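Local coordinates for protein polyphosphate kinase (PDB 2O8R) that probably catalyses the reversible transfer of the terminal phosphate of ATP to a growing chain of inorganic polyphosphate, at residues A[609-614]-A[640-645]; A[539-544]-A[599-604]; A[344-349]-A[477-482]. The protein carries 3 engineered substitutions. All coordinates share one frame; numbering follows the deposited sequence. Where two conformers were deposited one is given.

Two phospholipase D-like domains packed against a shared helix offer a worked example of how chemistry follows place in a fold. Contacts 2 and 3 are antiparallel strand pairs, one in the sheet of each C-terminal domain, and backbone hydrogen bonds dominate both. Contact 1 holds helix 636-651 across strand 610-614 purely by side chains, with no hydrogen bond between its segments. Contacts 1 and 2 share a sheet, since 600-603 and 610-614 are neighbouring strands; F612 N probably hydrogen-bonds to W601 O. From the other domain, L346 of contact 3 touches I642. All three are largely buried: contact 1 has its charged margin at R640, contact 3 its partly exposed end at D344, whereas contact 2 ends at a sulfate-bound arginine.

Contact 1: A[609-614]-A[640-645]; sequences EEVFIS and REIIDI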
loop_
_atom_site.group_PDB
_atom_site.type_symbol
_atom_site.label_atom_id
_atom_site.label_comp_id
_atom_site.label_asym_id
_atom_site.label_seq_id
_atom_site.Cartn_x
_atom_site.Cartn_y
_atom_site.Cartn_z
ATOM N N GLU A 609 26.177 -1.439 39.678
ATOM C CA GLU A 609 24.897 -1.260 38.990
ATOM C C GLU A 609 24.672 -2.290 37.885
ATOM O O GLU A 609 25.612 -2.694 37.205
ATOM C CB GLU A 609 24.785 0.164 38.427
ATOM C CG GLU A 609 25.598 1.209 39.199
ATOM C CD GLU A 609 24.835 2.504 39.461
ATOM O OE1 GLU A 609 25.463 3.582 39.402
ATOM O OE2 GLU A 609 23.615 2.447 39.741
ATOM N N GLU A 610 23.424 -2.717 37.722
ATOM C CA GLU A 610 23.060 -3.645 36.646
ATOM C C GLU A 610 21.966 -3.031 35.796
ATOM O O GLU A 610 20.956 -2.550 36.314
ATOM C CB GLU A 610 22.619 -4.998 37.203
ATOM C CG GLU A 610 23.752 -5.730 37.918
ATOM C CD GLU A 610 23.362 -7.094 38.457
ATOM O OE1 GLU A 610 22.326 -7.651 38.042
ATOM O OE2 GLU A 610 24.110 -7.621 39.305
ATOM N N VAL A 611 22.182 -3.018 34.489
ATOM C CA VAL A 611 21.211 -2.422 33.588
ATOM C C VAL A 611 20.654 -3.447 32.614
ATOM O O VAL A 611 21.409 -4.179 31.967
ATOM C CB VAL A 611 21.803 -1.235 32.829
ATOM C CG1 VAL A 611 20.777 -0.643 31.871
ATOM C CG2 VAL A 611 22.295 -0.184 33.814
ATOM N N PHE A 612 19.326 -3.505 32.522
ATOM C CA PHE A 612 18.688 -4.386 31.556
ATOM C C PHE A 612 17.931 -3.626 30.486
ATOM O O PHE A 612 17.347 -2.574 30.743
ATOM C CB PHE A 612 17.753 -5.360 32.246
ATOM C CG PHE A 612 18.448 -6.339 33.133
ATOM C CD1 PHE A 612 18.829 -7.582 32.646
ATOM C CD2 PHE A 612 18.717 -6.024 34.457
ATOM C CE1 PHE A 612 19.470 -8.494 33.465
ATOM C CE2 PHE A 612 19.358 -6.922 35.277
ATOM C CZ PHE A 612 19.732 -8.159 34.781
ATOM N N ILE A 613 17.962 -4.185 29.282
ATOM C CA ILE A 613 17.202 -3.710 28.136
ATOM C C ILE A 613 16.123 -4.757 27.869
ATOM O O ILE A 613 16.443 -5.952 27.762
ATOM C CB ILE A 613 18.151 -3.555 26.916
ATOM C CG1 ILE A 613 18.758 -2.161 26.907
ATOM C CG2 ILE A 613 17.465 -3.812 25.577
ATOM C CD1 ILE A 613 19.856 -2.021 25.893
ATOM N N SER A 614 14.854 -4.337 27.790
ATOM C CA SER A 614 13.782 -5.324 27.587
ATOM C C SER A 614 12.828 -5.130 26.421
ATOM O O SER A 614 12.651 -4.030 25.901
ATOM C CB SER A 614 12.964 -5.522 28.859
ATOM O OG SER A 614 12.157 -6.685 28.724
ATOM N N ARG A 640 26.927 2.908 31.575
ATOM C CA ARG A 640 27.085 4.271 32.060
ATOM C C ARG A 640 26.293 5.222 31.177
ATOM O O ARG A 640 25.668 6.165 31.672
ATOM C CB ARG A 640 28.583 4.641 32.116
ATOM C CG ARG A 640 28.947 6.120 32.364
ATOM C CD ARG A 640 28.221 6.760 33.559
ATOM N NE ARG A 640 28.055 5.851 34.692
ATOM C CZ ARG A 640 27.124 5.993 35.633
ATOM N NH1 ARG A 640 26.263 7.012 35.583
ATOM N NH2 ARG A 640 27.050 5.110 36.626
ATOM N N GLU A 641 26.299 4.952 29.875
ATOM C CA GLU A 641 25.610 5.804 28.915
ATOM C C GLU A 641 24.101 5.776 29.147
ATOM O O GLU A 641 23.462 6.825 29.160
ATOM C CB GLU A 641 25.954 5.381 27.494
ATOM C CG GLU A 641 25.425 6.291 26.393
ATOM C CD GLU A 641 25.825 5.791 25.011
ATOM O OE1 GLU A 641 25.572 4.610 24.700
ATOM O OE2 GLU A 641 26.407 6.569 24.234
ATOM N N ILE A 642 23.546 4.580 29.351
ATOM C CA ILE A 642 22.104 4.407 29.533
ATOM C C ILE A 642 21.631 5.197 30.742
ATOM O O ILE A 642 20.621 5.910 30.689
ATOM C CB ILE A 642 21.744 2.923 29.687
ATOM C CG1 ILE A 642 21.857 2.225 28.337
ATOM C CG2 ILE A 642 20.335 2.749 30.210
ATOM C CD1 ILE A 642 21.815 0.719 28.435
ATOM N N ILE A 643 22.396 5.093 31.819
ATOM C CA ILE A 643 22.103 5.836 33.028
ATOM C C ILE A 643 22.218 7.330 32.776
ATOM O O ILE A 643 21.359 8.097 33.215
ATOM C CB ILE A 643 22.989 5.376 34.196
ATOM C CG1 ILE A 643 22.815 3.866 34.369
ATOM C CG2 ILE A 643 22.580 6.058 35.466
ATOM C CD1 ILE A 643 23.607 3.273 35.467
ATOM N N ASP A 644 23.251 7.745 32.046
ATOM C CA ASP A 644 23.389 9.156 31.698
ATOM C C ASP A 644 22.089 9.631 31.055
ATOM O O ASP A 644 21.493 10.620 31.493
ATOM C CB ASP A 644 24.544 9.355 30.720
ATOM C CG ASP A 644 25.897 9.374 31.394
ATOM O OD1 ASP A 644 25.972 9.610 32.617
ATOM O OD2 ASP A 644 26.900 9.167 30.686
ATOM N N ILE A 645 21.651 8.879 30.043
ATOM C CA ILE A 645 20.455 9.164 29.263
ATOM C C ILE A 645 19.208 9.215 30.145
ATOM O O ILE A 645 18.461 10.207 30.130
ATOM C CB ILE A 645 20.303 8.133 28.122
ATOM C CG1 ILE A 645 21.316 8.425 27.013
ATOM C CG2 ILE A 645 18.889 8.137 27.551
ATOM C CD1 ILE A 645 21.691 7.216 26.208
#
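V611 meets I642 and I643 where a helix lies across a β-strand, the α/β layer packing of the second phospholipase D-like domain. The axes of strand 610-614 and helix 640-645 stand at 78° to each other and come within 9.4 Å, a gap bridged by V611, I613, I642 and I643. The two γ-methyls of V611 divide the work. CG1 lies anti to the backbone N (chi1 179°) and reaches two branches of I642, its CG2 methyl and its CD1 tip; the V611 CG1 to I642 CG2 distance is 3.8 Å. These two side chains run antiparallel alongside each other. V611 CG2 instead turns to I643, whose CD1 is 4.1 Å from it, and that pair crosses obliquely. Two residues further along the strand, I613 extends its CD1 to within 4.2 Å of I642 CD1. I642 also touches L346 of the first phospholipase D-like domain, which places the helix between the sheets of the two domains.

Charge appears at the exposed R640. This residue leaves the helix pointing off from the strand, but its chain bends back, and NH2 forms a loose salt bridge of 3.5 Å with E609 OE1, which sits at the edge of the guanidinium, in its plane. The carboxylate and guanidinium planes are 51° apart. E609 was modelled in two conformers, so this pairing is only one possibility; its OE2 is hydrogen-bonded to H604. At the other side of the network, R640 NH1 has a long salt bridge to D644 OD1, at 4.0 Å.

Contact 2: A[539-544]-A[599-604]; sequences MLLKMN and RIWCFH. With SO4 (sulfate ion), chain F.
R599 and M543 meet at the end of an antiparallel strand pair, CB of M543 lying 4.4 Å from CG of R599. From there the arginine can be followed outward. Its CB sits 4.0 Å from K542 O, the carbonyl that also accepts the hydrogen bond of I600 N. CG lies anti to the carbonyl carbon (chi1 -54°), and the chain then bends at chi2. NE forms a salt bridge with D617, which also accepts a hydrogen bond from N544 N and so ties the arginine to the end of the neighbouring segment. The side chain of N544 lies over one face of the guanidinium. At the tip, NH1 and NH2 both donate to one sulfate oxygen through bent hydrogen bonds: R599 NH2 to SO4 O4 is 2.8 Å, with only 143° at the hydrogen, and the anion approaches the guanidinium at its edge.

Behind this tip the strands pair through four backbone hydrogen bonds, two between L540 and C602 and two between K542 and I600; K542 N to I600 O is nearly straight at the hydrogen (176°). One face of the pair carries M539, L541, W601 and F603. There L541 CD2 rests 3.8 Å from W601 CB, while M539, a selenomethionine, makes an oblique Met-aromatic contact, its SE 3.7 Å from F603 CE1. On the opposite face L540 CB lies 3.8 Å from C602 CB, and helix 636-651 packs against I600 and C602.

The sulfate, probably from the crystallisation liquor, is also held by H597, a predicted ATP ligand. An arginine and a histidine gripping one tetrahedral anion beside the middle strands of the sheet are consistent with a phosphate-binding pocket of the phospholipase D fold.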
loop_
_atom_site.group_PDB
_atom_site.type_symbol
_atom_site.label_atom_id
_atom_site.label_comp_id
_atom_site.label_asym_id
_atom_site.label_seq_id
_atom_site.Cartn_x
_atom_site.Cartn_y
_atom_site.Cartn_z
HETATM N N MSE A 539 16.359 2.157 42.375
HETATM C CA MSE A 539 15.912 1.541 41.118
HETATM C C MSE A 539 15.515 2.615 40.143
HETATM O O MSE A 539 14.856 3.593 40.513
HETATM C CB MSE A 539 14.719 0.621 41.344
HETATM C CG MSE A 539 15.076 -0.638 42.090
HETATM SE SE MSE A 539 13.649 -1.937 42.194
HETATM C CE MSE A 539 12.563 -1.174 43.582
ATOM N N LEU A 540 15.918 2.433 38.892
ATOM C CA LEU A 540 15.503 3.327 37.825
ATOM C C LEU A 540 14.870 2.471 36.753
ATOM O O LEU A 540 15.542 1.656 36.128
ATOM C CB LEU A 540 16.696 4.122 37.298
ATOM C CG LEU A 540 16.514 5.262 36.284
ATOM C CD1 LEU A 540 15.142 5.921 36.312
ATOM C CD2 LEU A 540 17.591 6.302 36.485
ATOM N N LEU A 541 13.566 2.650 36.564
ATOM C CA LEU A 541 12.776 1.755 35.724
ATOM C C LEU A 541 11.962 2.522 34.674
ATOM O O LEU A 541 11.146 3.377 35.016
ATOM C CB LEU A 541 11.826 0.961 36.600
ATOM C CG LEU A 541 12.313 0.026 37.692
ATOM C CD1 LEU A 541 11.080 -0.452 38.423
ATOM C CD2 LEU A 541 13.079 -1.149 37.100
ATOM N N LYS A 542 12.182 2.215 33.396
ATOM C CA LYS A 542 11.458 2.884 32.315
ATOM C C LYS A 542 10.719 1.890 31.442
ATOM O O LYS A 542 11.319 0.954 30.929
ATOM C CB LYS A 542 12.408 3.681 31.448
ATOM C CG LYS A 542 11.760 4.282 30.213
ATOM C CD LYS A 542 12.787 5.011 29.352
ATOM C CE LYS A 542 12.145 5.567 28.135
ATOM N NZ LYS A 542 11.432 6.772 28.553
HETATM N N MSE A 543 9.418 2.102 31.279
HETATM C CA MSE A 543 8.628 1.271 30.389
HETATM C C MSE A 543 7.366 1.958 29.860
HETATM O O MSE A 543 7.011 3.058 30.281
HETATM C CB MSE A 543 8.261 -0.009 31.087
HETATM C CG MSE A 543 7.365 0.183 32.280
HETATM SE SE MSE A 543 7.603 -1.304 33.509
HETATM C CE MSE A 543 8.828 -2.417 32.435
ATOM N N ASN A 544 6.708 1.304 28.913
ATOM C CA ASN A 544 5.519 1.853 28.304
ATOM C C ASN A 544 4.355 1.657 29.249
ATOM O O ASN A 544 3.470 2.503 29.335
ATOM C CB ASN A 544 5.230 1.202 26.944
ATOM C CG ASN A 544 6.266 1.554 25.885
ATOM O OD1 ASN A 544 7.119 0.738 25.543
ATOM N ND2 ASN A 544 6.190 2.767 25.358
ATOM N N ARG A 599 12.277 0.113 26.976
ATOM C CA ARG A 599 12.032 -0.537 28.259
ATOM C C ARG A 599 13.381 -0.882 28.867
ATOM O O ARG A 599 14.121 -1.717 28.333
ATOM C CB ARG A 599 11.172 -1.780 28.077
ATOM C CG ARG A 599 9.882 -1.515 27.330
ATOM C CD ARG A 599 9.493 -2.706 26.509
ATOM N NE ARG A 599 8.125 -2.580 26.040
ATOM C CZ ARG A 599 7.748 -2.663 24.769
ATOM N NH1 ARG A 599 8.640 -2.899 23.821
ATOM N NH2 ARG A 599 6.465 -2.524 24.452
ATOM N N ILE A 600 13.714 -0.216 29.970
ATOM C CA ILE A 600 15.052 -0.306 30.557
ATOM C C ILE A 600 14.982 -0.413 32.078
ATOM O O ILE A 600 14.189 0.283 32.710
ATOM C CB ILE A 600 15.905 0.923 30.171
ATOM C CG1 ILE A 600 16.250 0.888 28.678
ATOM C CG2 ILE A 600 17.172 0.992 31.028
ATOM C CD1 ILE A 600 17.040 2.100 28.169
ATOM N N TRP A 601 15.795 -1.289 32.663
ATOM C CA TRP A 601 15.808 -1.450 34.122
ATOM C C TRP A 601 17.210 -1.242 34.685
ATOM O O TRP A 601 18.173 -1.834 34.201
ATOM C CB TRP A 601 15.298 -2.833 34.566
ATOM C CG TRP A 601 14.147 -3.432 33.791
ATOM C CD1 TRP A 601 13.090 -2.769 33.210
ATOM C CD2 TRP A 601 13.912 -4.829 33.564
ATOM N NE1 TRP A 601 12.232 -3.670 32.620
ATOM C CE2 TRP A 601 12.714 -4.938 32.816
ATOM C CE3 TRP A 601 14.602 -5.998 33.908
ATOM C CZ2 TRP A 601 12.203 -6.161 32.401
ATOM C CZ3 TRP A 601 14.082 -7.226 33.502
ATOM C CH2 TRP A 601 12.896 -7.294 32.761
ATOM N N CYS A 602 17.308 -0.402 35.712
ATOM C CA CYS A 602 18.557 -0.159 36.424
ATOM C C CYS A 602 18.405 -0.447 37.895
ATOM O O CYS A 602 17.605 0.186 38.584
ATOM C CB CYS A 602 18.988 1.289 36.270
ATOM S SG CYS A 602 19.102 1.755 34.577
ATOM N N PHE A 603 19.182 -1.400 38.377
ATOM C CA PHE A 603 19.229 -1.683 39.807
ATOM C C PHE A 603 20.575 -1.247 40.379
ATOM O O PHE A 603 21.629 -1.689 39.906
ATOM C CB PHE A 603 18.988 -3.164 40.060
ATOM C CG PHE A 603 17.660 -3.669 39.534
ATOM C CD1 PHE A 603 16.568 -3.790 40.382
ATOM C CD2 PHE A 603 17.513 -4.044 38.198
ATOM C CE1 PHE A 603 15.352 -4.268 39.911
ATOM C CE2 PHE A 603 16.304 -4.522 37.727
ATOM C CZ PHE A 603 15.220 -4.632 38.584
ATOM N N HIS A 604 20.536 -0.377 41.388
ATOM C CA HIS A 604 21.753 0.200 41.975
ATOM C C HIS A 604 22.743 -0.825 42.528
ATOM O O HIS A 604 23.953 -0.705 42.287
ATOM C CB HIS A 604 21.408 1.202 43.064
ATOM C CG HIS A 604 22.594 1.951 43.582
ATOM N ND1 HIS A 604 23.567 2.466 42.750
ATOM C CD2 HIS A 604 22.960 2.283 44.843
ATOM C CE1 HIS A 604 24.483 3.079 43.477
ATOM N NE2 HIS A 604 24.140 2.981 44.750
HETATM S S SO4 F . 5.345 -3.175 21.057
HETATM O O1 SO4 F . 5.417 -1.813 20.535
HETATM O O2 SO4 F . 4.109 -3.322 21.840
HETATM O O3 SO4 F . 5.340 -4.122 19.943
HETATM O O4 SO4 F . 6.540 -3.461 21.845
#

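Contact 3: A[344-349]-A[477-482]; sequences DYLIHV and TTLMTA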
loop_
_atom_site.group_PDB
_atom_site.type_symbol
_atom_site.label_atom_id
_atom_site.label_comp_id
_atom_site.label_asym_id
_atom_site.label_seq_id
_atom_site.Cartn_x
_atom_site.Cartn_y
_atom_site.Cartn_z
ATOM N N ASP A 344 30.962 -4.268 22.006
ATOM C CA ASP A 344 29.524 -4.086 22.054
ATOM C C ASP A 344 29.152 -2.696 21.616
ATOM O O ASP A 344 29.894 -1.745 21.835
ATOM C CB ASP A 344 28.997 -4.272 23.471
ATOM C CG ASP A 344 29.029 -5.702 23.920
ATOM O OD1 ASP A 344 29.316 -6.582 23.075
ATOM O OD2 ASP A 344 28.767 -5.937 25.119
ATOM N N TYR A 345 27.981 -2.581 21.009
ATOM C CA TYR A 345 27.459 -1.291 20.619
ATOM C C TYR A 345 26.010 -1.092 21.120
ATOM O O TYR A 345 25.231 -2.036 21.255
ATOM C CB TYR A 345 27.607 -1.089 19.099
ATOM C CG TYR A 345 29.043 -0.895 18.642
ATOM C CD1 TYR A 345 29.573 0.386 18.429
ATOM C CD2 TYR A 345 29.872 -1.991 18.425
ATOM C CE1 TYR A 345 30.903 0.559 18.021
ATOM C CE2 TYR A 345 31.189 -1.829 18.018
ATOM C CZ TYR A 345 31.699 -0.561 17.811
ATOM O OH TYR A 345 33.014 -0.444 17.407
ATOM N N LEU A 346 25.678 0.150 21.419
ATOM C CA LEU A 346 24.342 0.516 21.824
ATOM C C LEU A 346 23.859 1.516 20.800
ATOM O O LEU A 346 24.511 2.527 20.558
ATOM C CB LEU A 346 24.413 1.197 23.179
ATOM C CG LEU A 346 23.356 0.967 24.235
ATOM C CD1 LEU A 346 23.046 -0.526 24.411
ATOM C CD2 LEU A 346 23.907 1.568 25.503
ATOM N N ILE A 347 22.728 1.237 20.175
ATOM C CA ILE A 347 22.177 2.180 19.213
ATOM C C ILE A 347 20.842 2.698 19.708
ATOM O O ILE A 347 19.918 1.930 19.978
ATOM C CB ILE A 347 22.003 1.541 17.840
ATOM C CG1 ILE A 347 23.353 1.050 17.296
ATOM C CG2 ILE A 347 21.287 2.495 16.894
ATOM C CD1 ILE A 347 24.441 2.109 17.221
ATOM N N HIS A 348 20.761 4.010 19.835
ATOM C CA HIS A 348 19.573 4.667 20.330
ATOM C C HIS A 348 18.893 5.363 19.176
ATOM O O HIS A 348 19.357 6.399 18.688
ATOM C CB HIS A 348 19.948 5.683 21.405
ATOM C CG HIS A 348 20.782 5.109 22.506
ATOM N ND1 HIS A 348 20.256 4.300 23.492
ATOM C CD2 HIS A 348 22.103 5.227 22.778
ATOM C CE1 HIS A 348 21.220 3.942 24.320
ATOM N NE2 HIS A 348 22.349 4.491 23.910
ATOM N N VAL A 349 17.779 4.808 18.738
ATOM C CA VAL A 349 17.147 5.379 17.572
ATOM C C VAL A 349 15.980 6.251 17.866
ATOM O O VAL A 349 15.207 5.964 18.782
ATOM C CB VAL A 349 16.591 4.350 16.563
ATOM C CG1 VAL A 349 17.696 3.534 15.950
ATOM C CG2 VAL A 349 15.474 3.481 17.201
ATOM N N THR A 477 15.904 1.259 21.904
ATOM C CA THR A 477 17.296 0.943 22.202
ATOM C C THR A 477 17.707 -0.469 21.750
ATOM O O THR A 477 17.008 -1.461 22.001
ATOM C CB THR A 477 17.568 1.159 23.687
ATOM O OG1 THR A 477 17.240 2.515 24.021
ATOM C CG2 THR A 477 19.026 0.917 24.001
ATOM N N THR A 478 18.840 -0.543 21.060
ATOM C CA THR A 478 19.318 -1.791 20.489
ATOM C C THR A 478 20.747 -2.085 20.942
ATOM O O THR A 478 21.637 -1.231 20.823
ATOM C CB THR A 478 19.271 -1.735 18.955
ATOM O OG1 THR A 478 17.905 -1.652 18.525
ATOM C CG2 THR A 478 19.913 -2.971 18.349
ATOM N N LEU A 479 20.942 -3.294 21.470
ATOM C CA LEU A 479 22.250 -3.801 21.832
ATOM C C LEU A 479 22.776 -4.714 20.745
ATOM O O LEU A 479 22.066 -5.589 20.272
ATOM C CB LEU A 479 22.160 -4.611 23.125
ATOM C CG LEU A 479 23.492 -5.211 23.580
ATOM C CD1 LEU A 479 24.461 -4.094 23.929
ATOM C CD2 LEU A 479 23.307 -6.164 24.749
HETATM N N MSE A 480 24.032 -4.523 20.364
HETATM C CA MSE A 480 24.669 -5.416 19.411
HETATM C C MSE A 480 25.903 -6.007 20.063
HETATM O O MSE A 480 26.820 -5.282 20.437
HETATM C CB MSE A 480 25.006 -4.661 18.130
HETATM C CG MSE A 480 23.755 -4.176 17.437
HETATM SE SE MSE A 480 24.038 -3.053 15.875
HETATM C CE MSE A 480 24.278 -4.404 14.503
ATOM N N THR A 481 25.914 -7.327 20.219
ATOM C CA THR A 481 26.944 -7.994 21.021
ATOM C C THR A 481 27.436 -9.264 20.362
ATOM O O THR A 481 26.690 -9.934 19.629
ATOM C CB THR A 481 26.444 -8.347 22.449
ATOM O OG1 THR A 481 27.563 -8.555 23.311
ATOM C CG2 THR A 481 25.605 -9.621 22.452
ATOM N N ALA A 482 28.703 -9.584 20.616
ATOM C CA ALA A 482 29.294 -10.816 20.112
ATOM C C ALA A 482 29.581 -11.718 21.291
ATOM O O ALA A 482 30.115 -12.812 21.135
ATOM C CB ALA A 482 30.553 -10.524 19.334
HETATM O O HOH W 1 30.417 -7.741 21.189
#
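D344 and T481 make the side-chain hydrogen bond of this strand pair: T481 OG1 donates to D344 OD1 at 2.6 Å, from above the carboxylate plane by 44°. The two side chains run together in one direction. A water donates to the same D344 OD1 and accepts from A482 N, a second link at this end.

Four backbone hydrogen bonds follow. Y345 exchanges two with M480 and I347 two with T478; I347 N to T478 O, at 2.8 Å, has an N-H...O angle of 171°. This antiparallel pairing, 159° between the strand directions, sets strand 345-349 beside 474-481 in the sheet of the first phospholipase D-like domain. Strand 474-481 also pairs with 457-462.

Apolar contacts fall on both faces. L346 and L479 meet at their CD1 methyls, 3.9 Å apart, and E641 of the second domain touches L346. On the opposite face I347 CG1 lies 4.4 Å from SE of M480, a selenomethionine.

Van der Waals contact joins H348 to T477. T477 OG1 sits at the ring edge, in its plane, 3.5 Å from H348 ND1 without a hydrogen bond between them; that hydroxyl pairs with S598 OG instead.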